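Local coordinates for protein (R)-S-adenosyl-L-methionine hydrolase (Thermus thermophilus, PDB 2CW5) that hydrolyses S-adenosyl-L-methionine to adenosine and L-methionine as a homotrimer, without chlorinase or fluorinase activity, at residues Gly198-Gly203 with Met250-Leu255; Arg205-Arg210 with Gly219-Tyr224; Leu192-Gly197 with Gly229-Ala234; Leu45-Tyr50 with Val178-Arg183. All coordinates share one frame; numbering follows the deposited sequence.

Contact 1: residues Gly198-Gly203 with Met250-Leu255; sequences GFVEVG and MPVRLL
An antiparallel strand pair of the C-terminal beta domain brings Glu201 and Arg253 opposite each other, with strand 199-202 lying against strand 251-254, the last of the chain. The two form a hydrogen-bonded pair: Glu201 N donates to Arg253 O at 2.8 Å, nearly straight at 173°, and Arg253 N returns a bond to Glu201 O at 3.0 Å. A third bond, Leu255 N to Phe199 O, carries the pairing to the C-terminal residue. Their side chains run side by side. Glu201 stays extended, whereas Arg253 bends at chi3 (43°), and OE2 of Glu201 comes to NH2 of Arg253 at 2.6 Å near the guanidinium plane. This salt bridge is short, but its hydrogen bond is bent and weak, the carboxylate and guanidinium planes standing 84° apart. Both strands sit within the seven-stranded antiparallel sheet, where 205-208 and 175-181 flank them. On the sheet face of Val200, Val202, Val252 and Leu254, CG2 of Val202 meets CG2 of Val252 at 4.0 Å. Leu255 packs beside Glu201, its CD1 3.8 Å from Phe199 CB. Beyond the strand ends, selenium of Met250, a selenomethionine, packs on Gly203 CA, and a water links Gly203 N with Pro251 O.

Contact 2: residues Arg205-Arg210 with Gly219-Tyr224; sequences RRVPVR and GAPVAY
Val207 reaches across to Pro221, Val222 and Ala223 with its two methyls, which divide the work. From CB, which points at the opposite segment, CG1 extends anti to the backbone N (chi1 179°) and lies over the backbone between Val222 and Ala223, 3.5 Å from both Val222 CA and Ala223 N; it also meets Ala223 CB at 4.0 Å. CG2, the other branch, approaches CB of Pro221 more loosely. Just beyond, the backbones join. Ala223 N donates to Pro208 O at 2.9 Å, and Arg210 N donates to Ala223 O at 2.7 Å, with the donor almost in line with that carbonyl. Ala223 is thus gripped through both its N-H and its C=O, around a single bridge to Val209. The CA of Val209 also sits close to Ala223 O, while its CG2 touches the alanine methyl at 3.9 Å.

Strands 205-208 and 221-225 are the outermost strands of the seven-stranded antiparallel sheet, so this bridge brings its two edges together, in keeping with the beta barrel of the C-terminal domain. The short strand axes run 59° apart, and the pairing is confined to the residues about Val209. On the flank away from Val207, CG2 of Val222 packs against CB of Arg210, the two side chains crossing at about a right angle. Arg210 then bends at chi2 (-68°), and its NH1 donates back to Val209 O from above the carbonyl plane, although that oxygen lies close to the guanidinium plane. Tyr224 CB lies against Arg210 O, and its hydroxyl makes a weak hydrogen bond to Glu232.

Contact 3: residues Leu192-Gly197 with Gly229-Ala234; sequences LRAPVG and GLLEVA
Apolar contacts join Leu192 to Leu230 and Ala194 to Leu231. The first meeting is methyl to methyl: CD2 of Leu192 approaches CD2 of Leu230 at 3.5 Å, with the two side chains slanting across each other. Both CA-CB bonds point away from the opposite segment, but the chains return at their ends, so that the terminal methyls make the contact. Leu231 behaves differently. Its CB already faces the other segment, and CG stands anti to the backbone N (chi1 -178°); from there CD1 reaches both the methyl of Ala194, at 4.0 Å, and the carbonyl of Arg193, with 3.5 Å to Arg193 O.

The segment 192-197 belongs to the connection that leaves strand 187-189 and leads to strand 199-202. Here it passes the beginning of strand 231-235, the neighbour of 187-189 in the antiparallel sheet, and Leu254 of strand 251-254 also packs on Arg193, Pro195 and Leu231. Glu232, which follows in the strand, probably binds S-adenosyl-L-methionine, as in related enzymes, and takes no part in this apolar patch.

Polar contact is indirect. A water donates to Leu192 O and to Gly229 O, 2.6 Å from each, and so bridges two carbonyl oxygens that cannot bond to one another. Arg193 O, buried beneath the Leu231 methyl, has no hydrogen-bonding partner in the model. Gly229 adopts a positive phi of 88°, a conformation in which a CB would press on the preceding carbonyl oxygen.

Contact 4: residues Leu45-Tyr50 with Val178-Arg183; sequences LRRAAY and VLTFDR
Hydrogen bonds from Arg46 to the backbone of Val178 and Leu179 tie helix 45-55 of the N-terminal domain to strand 175-181 of the C-terminal domain. The chain bends at chi3 (73°), which sets NE beside Leu179 O; NE donates there at 2.7 Å, in the carbonyl plane, while NH2 donates to Val178 O at 3.0 Å. NH2 also forms a salt bridge with Glu177.

Van der Waals contacts fill the crossing, where helix and strand axes stand 86° apart. OG1 of Thr180 rests on Arg47 CA at 3.3 Å, and CG2 of Thr180 meets Tyr50 CB at 3.9 Å. Tyr50 CD1 approaches Leu179 CD2, also at 3.9 Å, obliquely to the ring. Leu179 and Thr180 form a classic beta bulge opposite Ile188, and the side chains of both touch the helix.

Charged groups gather at the far end. The guanidinium of Arg47 carries Phe181 O and the Asp182-Arg183 peptide over one face, and Arg47 CD lies 3.2 Å from Phe181 O. Its NH2 is bridged to Glu13 of the second subunit, and Arg183 to Asp9 of that subunit, which probably binds adenosine. Acidic partners therefore probably offset both arginines' charge, coupling this domain junction to the trimer interface beside a likely substrate site.

How the contacts relate
Along the chain contact 4 closes first, and contacts 1, 2 and 3 follow within the C-terminal domain, where contact 2 falls inside the spans of both others and contacts 1 and 3 interleave. These three have centres about 10 Å from one another. All four reach the same antiparallel sheet: strand 199-202 lies between 205-208 and 251-254, strand 251-254 pairs on with 175-181 of contact 4, and 221-225 neighbours 231-235. Contact 4, with centres 16 to 19 Å from the rest, alone involves the N-terminal domain. Contacts 2, 3 and 4 all adjoin the probable S-adenosyl-L-methionine site at Glu232, contact 2 through Tyr224 and contact 4 through Tyr50, whereas contact 1 lies farther from it.

Contact 1: residues Gly198-Gly203 with Met250-Leu255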
# COMPACT_ATOMS: atom_id res chain seq x y z
N GLY C 198 23.49 4.11 31.12
CA GLY C 198 23.48 5.56 31.11
C GLY C 198 22.09 6.16 30.95
O GLY C 198 21.09 5.44 30.98
N PHE C 199 22.04 7.48 30.78
CA PHE C 199 20.77 8.18 30.62
C PHE C 199 20.86 9.20 29.48
O PHE C 199 21.90 9.80 29.25
CB PHE C 199 20.41 8.93 31.91
CG PHE C 199 19.98 8.03 33.03
CD1 PHE C 199 18.72 7.44 33.02
CD2 PHE C 199 20.84 7.76 34.09
CE1 PHE C 199 18.31 6.61 34.07
CE2 PHE C 199 20.44 6.93 35.13
CZ PHE C 199 19.18 6.35 35.12
N VAL C 200 19.75 9.37 28.77
CA VAL C 200 19.71 10.32 27.67
C VAL C 200 18.62 11.34 28.00
O VAL C 200 17.53 10.97 28.43
CB VAL C 200 19.41 9.61 26.32
CG1 VAL C 200 18.03 8.97 26.35
CG2 VAL C 200 19.53 10.60 25.19
N GLU C 201 18.94 12.62 27.83
CA GLU C 201 17.98 13.67 28.12
C GLU C 201 17.39 14.27 26.86
O GLU C 201 18.11 14.73 25.97
CB GLU C 201 18.65 14.76 28.96
CG GLU C 201 17.74 15.93 29.30
CD GLU C 201 18.38 16.90 30.27
OE1 GLU C 201 18.61 16.52 31.44
OE2 GLU C 201 18.65 18.05 29.86
N VAL C 202 16.06 14.25 26.78
CA VAL C 202 15.34 14.80 25.64
C VAL C 202 13.96 15.28 26.09
O VAL C 202 13.28 14.59 26.85
CB VAL C 202 15.19 13.75 24.51
CG1 VAL C 202 14.45 12.53 25.02
CG2 VAL C 202 14.46 14.37 23.32
N GLY C 203 13.56 16.46 25.63
CA GLY C 203 12.26 17.00 25.99
C GLY C 203 12.10 17.27 27.47
O GLY C 203 10.99 17.27 27.99
N MSE C 250 14.62 18.53 18.19
CA MSE C 250 14.75 18.64 19.63
C MSE C 250 16.11 18.09 20.05
O MSE C 250 16.50 17.00 19.63
CB MSE C 250 13.63 17.86 20.30
CG MSE C 250 13.27 18.30 21.69
SE MSE C 250 11.61 17.45 22.22
CE MSE C 250 10.38 18.63 21.31
N PRO C 251 16.86 18.83 20.87
CA PRO C 251 18.17 18.32 21.28
C PRO C 251 18.10 17.07 22.17
O PRO C 251 17.16 16.88 22.95
CB PRO C 251 18.82 19.52 21.98
CG PRO C 251 17.65 20.31 22.48
CD PRO C 251 16.67 20.22 21.34
N VAL C 252 19.11 16.23 22.01
CA VAL C 252 19.25 14.99 22.76
C VAL C 252 20.65 15.04 23.35
O VAL C 252 21.62 15.28 22.63
CB VAL C 252 19.11 13.76 21.84
CG1 VAL C 252 19.30 12.48 22.63
CG2 VAL C 252 17.74 13.77 21.17
N ARG C 253 20.76 14.83 24.65
CA ARG C 253 22.06 14.90 25.32
C ARG C 253 22.36 13.70 26.21
O ARG C 253 21.57 13.35 27.08
CB ARG C 253 22.11 16.20 26.13
CG ARG C 253 23.21 16.30 27.18
CD ARG C 253 23.20 17.69 27.79
NE ARG C 253 21.84 18.14 28.07
CZ ARG C 253 21.50 19.39 28.39
NH1 ARG C 253 22.42 20.33 28.48
NH2 ARG C 253 20.22 19.69 28.60
N LEU C 254 23.51 13.08 25.99
CA LEU C 254 23.92 11.94 26.80
C LEU C 254 24.43 12.46 28.14
O LEU C 254 25.35 13.27 28.19
CB LEU C 254 25.01 11.14 26.09
CG LEU C 254 24.55 10.32 24.88
CD1 LEU C 254 25.74 9.67 24.20
CD2 LEU C 254 23.54 9.27 25.33
N LEU C 255 23.81 11.99 29.22
CA LEU C 255 24.19 12.41 30.56
C LEU C 255 25.34 11.56 31.08
O LEU C 255 25.14 10.87 32.10
CB LEU C 255 22.98 12.30 31.49
CG LEU C 255 21.75 13.10 31.08
CD1 LEU C 255 20.56 12.68 31.92
CD2 LEU C 255 22.02 14.59 31.21
OXT LEU C 255 26.43 11.60 30.46
O HOH W 1 15.16 18.27 24.11

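Contact 2: residues Arg205-Arg210 with Gly219-Tyr224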
# COMPACT_ATOMS: atom_id res chain seq x y z
N ARG C 205 13.19 15.38 29.79
CA ARG C 205 13.11 14.11 30.50
C ARG C 205 14.43 13.34 30.50
O ARG C 205 15.26 13.49 29.60
CB ARG C 205 12.04 13.22 29.87
CG ARG C 205 10.64 13.81 29.83
CD ARG C 205 9.70 12.85 29.11
NE ARG C 205 8.35 13.38 28.95
CZ ARG C 205 7.51 13.62 29.94
NH1 ARG C 205 7.88 13.38 31.20
NH2 ARG C 205 6.30 14.09 29.69
N ARG C 206 14.60 12.50 31.52
CA ARG C 206 15.78 11.65 31.65
C ARG C 206 15.34 10.23 31.33
O ARG C 206 14.60 9.62 32.09
CB ARG C 206 16.33 11.71 33.08
CG ARG C 206 17.00 13.03 33.45
CD ARG C 206 17.12 13.19 34.96
NE ARG C 206 17.90 12.12 35.59
CZ ARG C 206 19.23 12.03 35.53
NH1 ARG C 206 19.93 12.94 34.87
NH2 ARG C 206 19.85 11.03 36.14
N VAL C 207 15.79 9.72 30.19
CA VAL C 207 15.43 8.38 29.76
C VAL C 207 16.60 7.41 29.90
O VAL C 207 17.70 7.69 29.43
CB VAL C 207 14.95 8.40 28.29
CG1 VAL C 207 14.59 6.99 27.83
CG2 VAL C 207 13.75 9.33 28.15
N PRO C 208 16.37 6.26 30.56
CA PRO C 208 17.44 5.28 30.74
C PRO C 208 17.75 4.51 29.46
O PRO C 208 16.85 4.18 28.68
CB PRO C 208 16.88 4.37 31.83
CG PRO C 208 15.42 4.37 31.53
CD PRO C 208 15.15 5.84 31.26
N VAL C 209 19.03 4.23 29.25
CA VAL C 209 19.46 3.48 28.08
C VAL C 209 19.55 2.01 28.49
O VAL C 209 20.09 1.69 29.54
CB VAL C 209 20.85 3.95 27.60
CG1 VAL C 209 21.29 3.14 26.40
CG2 VAL C 209 20.80 5.43 27.26
N ARG C 210 19.01 1.13 27.65
CA ARG C 210 19.02 -0.30 27.94
C ARG C 210 19.27 -1.13 26.69
O ARG C 210 19.26 -0.62 25.58
CB ARG C 210 17.69 -0.71 28.58
CG ARG C 210 17.48 -0.18 29.99
CD ARG C 210 18.45 -0.84 30.98
NE ARG C 210 18.22 -0.42 32.36
CZ ARG C 210 18.50 0.79 32.83
NH1 ARG C 210 19.02 1.72 32.03
NH2 ARG C 210 18.26 1.08 34.10
N GLY C 219 3.98 1.96 28.56
CA GLY C 219 3.84 3.43 28.83
C GLY C 219 5.14 4.07 29.30
O GLY C 219 5.22 5.30 29.41
N ALA C 220 6.15 3.25 29.57
CA ALA C 220 7.44 3.76 30.02
C ALA C 220 8.39 3.96 28.83
O ALA C 220 8.39 3.16 27.89
CB ALA C 220 8.06 2.80 31.03
N PRO C 221 9.19 5.03 28.86
CA PRO C 221 10.16 5.36 27.80
C PRO C 221 11.53 4.72 28.04
O PRO C 221 11.98 4.61 29.17
CB PRO C 221 10.23 6.88 27.88
CG PRO C 221 10.20 7.09 29.36
CD PRO C 221 9.08 6.15 29.81
N VAL C 222 12.19 4.33 26.96
CA VAL C 222 13.51 3.71 27.07
C VAL C 222 14.35 4.03 25.84
O VAL C 222 13.83 4.16 24.73
CB VAL C 222 13.37 2.17 27.21
CG1 VAL C 222 12.68 1.60 25.99
CG2 VAL C 222 14.74 1.54 27.41
N ALA C 223 15.66 4.17 26.05
CA ALA C 223 16.59 4.48 24.96
C ALA C 223 17.46 3.25 24.69
O ALA C 223 17.80 2.51 25.61
CB ALA C 223 17.45 5.68 25.32
N TYR C 224 17.83 3.06 23.43
CA TYR C 224 18.65 1.92 23.02
C TYR C 224 19.25 2.19 21.65
O TYR C 224 18.79 3.08 20.94
CB TYR C 224 17.76 0.67 22.94
CG TYR C 224 16.60 0.86 21.99
CD1 TYR C 224 16.74 0.60 20.62
CD2 TYR C 224 15.39 1.39 22.43
CE1 TYR C 224 15.71 0.87 19.73
CE2 TYR C 224 14.35 1.66 21.55
CZ TYR C 224 14.52 1.40 20.20
OH TYR C 224 13.50 1.70 19.32

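Contact 3: residues Leu192-Gly197 with Gly229-Ala234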
# COMPACT_ATOMS: atom_id res chain seq x y z
N LEU C 192 25.26 8.31 17.80
CA LEU C 192 25.82 7.02 17.38
C LEU C 192 26.10 6.06 18.53
O LEU C 192 26.40 4.89 18.31
CB LEU C 192 27.10 7.24 16.58
CG LEU C 192 26.84 7.90 15.22
CD1 LEU C 192 28.16 8.39 14.63
CD2 LEU C 192 26.16 6.89 14.29
N ARG C 193 26.02 6.54 19.76
CA ARG C 193 26.28 5.65 20.88
C ARG C 193 25.18 5.72 21.94
O ARG C 193 24.53 6.75 22.12
CB ARG C 193 27.65 5.94 21.51
CG ARG C 193 27.66 7.03 22.55
CD ARG C 193 28.83 6.83 23.50
NE ARG C 193 28.75 7.68 24.68
CZ ARG C 193 29.54 7.56 25.74
NH1 ARG C 193 30.49 6.62 25.76
NH2 ARG C 193 29.40 8.38 26.77
N ALA C 194 24.99 4.60 22.62
CA ALA C 194 23.98 4.50 23.67
C ALA C 194 24.63 3.76 24.83
O ALA C 194 24.48 2.54 24.96
CB ALA C 194 22.77 3.73 23.15
N PRO C 195 25.34 4.49 25.70
CA PRO C 195 26.03 3.93 26.87
C PRO C 195 25.17 3.07 27.78
O PRO C 195 24.10 3.48 28.22
CB PRO C 195 26.58 5.17 27.57
CG PRO C 195 25.56 6.21 27.24
CD PRO C 195 25.32 5.96 25.77
N VAL C 196 25.66 1.86 28.06
CA VAL C 196 24.97 0.91 28.92
C VAL C 196 24.77 1.50 30.32
O VAL C 196 25.71 2.02 30.92
CB VAL C 196 25.77 -0.41 29.04
CG1 VAL C 196 25.75 -1.14 27.71
CG2 VAL C 196 27.20 -0.11 29.45
N GLY C 197 23.54 1.41 30.82
CA GLY C 197 23.24 1.93 32.14
C GLY C 197 23.20 3.44 32.23
O GLY C 197 22.92 4.00 33.29
N GLY C 229 22.01 1.66 13.88
CA GLY C 229 23.17 2.17 14.59
C GLY C 229 22.97 3.53 15.24
O GLY C 229 23.94 4.13 15.72
N LEU C 230 21.74 4.03 15.26
CA LEU C 230 21.46 5.32 15.87
C LEU C 230 20.65 5.13 17.16
O LEU C 230 19.83 4.22 17.26
CB LEU C 230 20.67 6.21 14.91
CG LEU C 230 21.38 6.57 13.60
CD1 LEU C 230 20.46 7.43 12.73
CD2 LEU C 230 22.67 7.31 13.91
N LEU C 231 20.90 5.99 18.14
CA LEU C 231 20.18 5.89 19.41
C LEU C 231 18.70 6.20 19.16
O LEU C 231 18.37 7.13 18.42
CB LEU C 231 20.76 6.86 20.45
CG LEU C 231 20.13 6.82 21.85
CD1 LEU C 231 21.12 7.36 22.88
CD2 LEU C 231 18.85 7.64 21.87
N GLU C 232 17.83 5.42 19.78
CA GLU C 232 16.40 5.61 19.63
C GLU C 232 15.73 5.72 20.99
O GLU C 232 16.27 5.25 21.99
CB GLU C 232 15.79 4.44 18.84
CG GLU C 232 16.12 4.46 17.35
CD GLU C 232 15.59 3.23 16.61
OE1 GLU C 232 14.48 2.76 16.94
OE2 GLU C 232 16.28 2.76 15.69
N VAL C 233 14.56 6.35 21.02
CA VAL C 233 13.77 6.52 22.24
C VAL C 233 12.37 6.00 21.96
O VAL C 233 11.66 6.51 21.09
CB VAL C 233 13.67 8.00 22.66
CG1 VAL C 233 12.68 8.15 23.82
CG2 VAL C 233 15.03 8.52 23.07
N ALA C 234 11.96 4.97 22.71
CA ALA C 234 10.64 4.39 22.51
C ALA C 234 9.83 4.28 23.79
O ALA C 234 10.36 4.40 24.89
CB ALA C 234 10.77 3.02 21.86
O HOH W 2 26.39 3.43 16.20

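Contact 4: residues Leu45-Tyr50 with Val178-Arg183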
# COMPACT_ATOMS: atom_id res chain seq x y z
N LEU C 45 11.11 15.04 4.45
CA LEU C 45 12.44 14.66 3.96
C LEU C 45 13.33 13.93 4.96
O LEU C 45 14.09 13.05 4.58
CB LEU C 45 13.18 15.91 3.46
CG LEU C 45 12.53 16.64 2.28
CD1 LEU C 45 13.37 17.85 1.92
CD2 LEU C 45 12.41 15.69 1.09
N ARG C 46 13.24 14.30 6.24
CA ARG C 46 14.08 13.65 7.24
C ARG C 46 13.68 12.19 7.42
O ARG C 46 14.54 11.33 7.57
CB ARG C 46 13.97 14.40 8.57
CG ARG C 46 14.50 15.84 8.49
CD ARG C 46 14.07 16.65 9.69
NE ARG C 46 14.78 16.30 10.91
CZ ARG C 46 15.87 16.93 11.35
NH1 ARG C 46 16.38 17.94 10.66
NH2 ARG C 46 16.44 16.56 12.49
N ARG C 47 12.38 11.92 7.39
CA ARG C 47 11.87 10.56 7.53
C ARG C 47 12.34 9.75 6.33
O ARG C 47 12.82 8.62 6.47
CB ARG C 47 10.34 10.60 7.57
CG ARG C 47 9.66 9.24 7.53
CD ARG C 47 9.92 8.41 8.77
NE ARG C 47 9.21 7.13 8.71
CZ ARG C 47 7.92 6.98 8.99
NH1 ARG C 47 7.19 8.02 9.37
NH2 ARG C 47 7.36 5.78 8.86
N ALA C 48 12.23 10.35 5.15
CA ALA C 48 12.63 9.68 3.92
C ALA C 48 14.14 9.48 3.86
O ALA C 48 14.61 8.43 3.40
CB ALA C 48 12.15 10.48 2.70
N ALA C 49 14.90 10.47 4.30
CA ALA C 49 16.36 10.36 4.30
C ALA C 49 16.78 9.19 5.17
O ALA C 49 17.69 8.43 4.81
CB ALA C 49 17.00 11.65 4.83
N TYR C 50 16.14 9.05 6.32
CA TYR C 50 16.48 7.96 7.23
C TYR C 50 16.13 6.60 6.64
O TYR C 50 16.91 5.65 6.74
CB TYR C 50 15.78 8.13 8.59
CG TYR C 50 16.13 7.03 9.57
CD1 TYR C 50 17.46 6.84 9.97
CD2 TYR C 50 15.16 6.15 10.05
CE1 TYR C 50 17.80 5.80 10.83
CE2 TYR C 50 15.50 5.10 10.91
CZ TYR C 50 16.83 4.93 11.29
OH TYR C 50 17.18 3.89 12.12
N VAL C 178 16.82 15.03 17.65
CA VAL C 178 15.86 14.07 17.16
C VAL C 178 15.86 14.21 15.64
O VAL C 178 15.59 15.30 15.11
CB VAL C 178 14.43 14.34 17.69
CG1 VAL C 178 13.45 13.38 17.04
CG2 VAL C 178 14.40 14.17 19.21
N LEU C 179 16.19 13.13 14.94
CA LEU C 179 16.24 13.14 13.48
C LEU C 179 14.85 13.04 12.87
O LEU C 179 14.47 13.85 12.02
CB LEU C 179 17.09 11.97 12.98
CG LEU C 179 17.14 11.74 11.45
CD1 LEU C 179 17.78 12.94 10.77
CD2 LEU C 179 17.94 10.48 11.15
N THR C 180 14.10 12.04 13.31
CA THR C 180 12.75 11.79 12.80
C THR C 180 12.09 10.76 13.71
O THR C 180 12.64 10.44 14.77
CB THR C 180 12.83 11.25 11.34
OG1 THR C 180 11.51 11.08 10.81
CG2 THR C 180 13.57 9.91 11.31
N PHE C 181 10.92 10.26 13.32
CA PHE C 181 10.20 9.25 14.11
C PHE C 181 9.82 8.09 13.20
O PHE C 181 9.71 8.27 11.99
CB PHE C 181 8.91 9.85 14.69
CG PHE C 181 9.13 11.01 15.60
CD1 PHE C 181 9.48 10.81 16.93
CD2 PHE C 181 9.02 12.31 15.13
CE1 PHE C 181 9.72 11.89 17.78
CE2 PHE C 181 9.26 13.40 15.96
CZ PHE C 181 9.60 13.19 17.29
N ASP C 182 9.63 6.90 13.75
CA ASP C 182 9.21 5.79 12.90
C ASP C 182 7.69 5.70 12.96
O ASP C 182 7.04 6.53 13.61
CB ASP C 182 9.86 4.46 13.30
CG ASP C 182 9.48 4.00 14.69
OD1 ASP C 182 8.43 4.42 15.21
OD2 ASP C 182 10.25 3.18 15.24
N ARG C 183 7.12 4.71 12.29
CA ARG C 183 5.67 4.56 12.25
C ARG C 183 4.99 4.30 13.59
O ARG C 183 3.77 4.45 13.71
CB ARG C 183 5.30 3.46 11.24
CG ARG C 183 5.84 2.07 11.57
CD ARG C 183 6.08 1.28 10.28
NE ARG C 183 6.30 -0.14 10.51
CZ ARG C 183 5.32 -1.05 10.60
NH1 ARG C 183 4.05 -0.67 10.48
NH2 ARG C 183 5.61 -2.33 10.80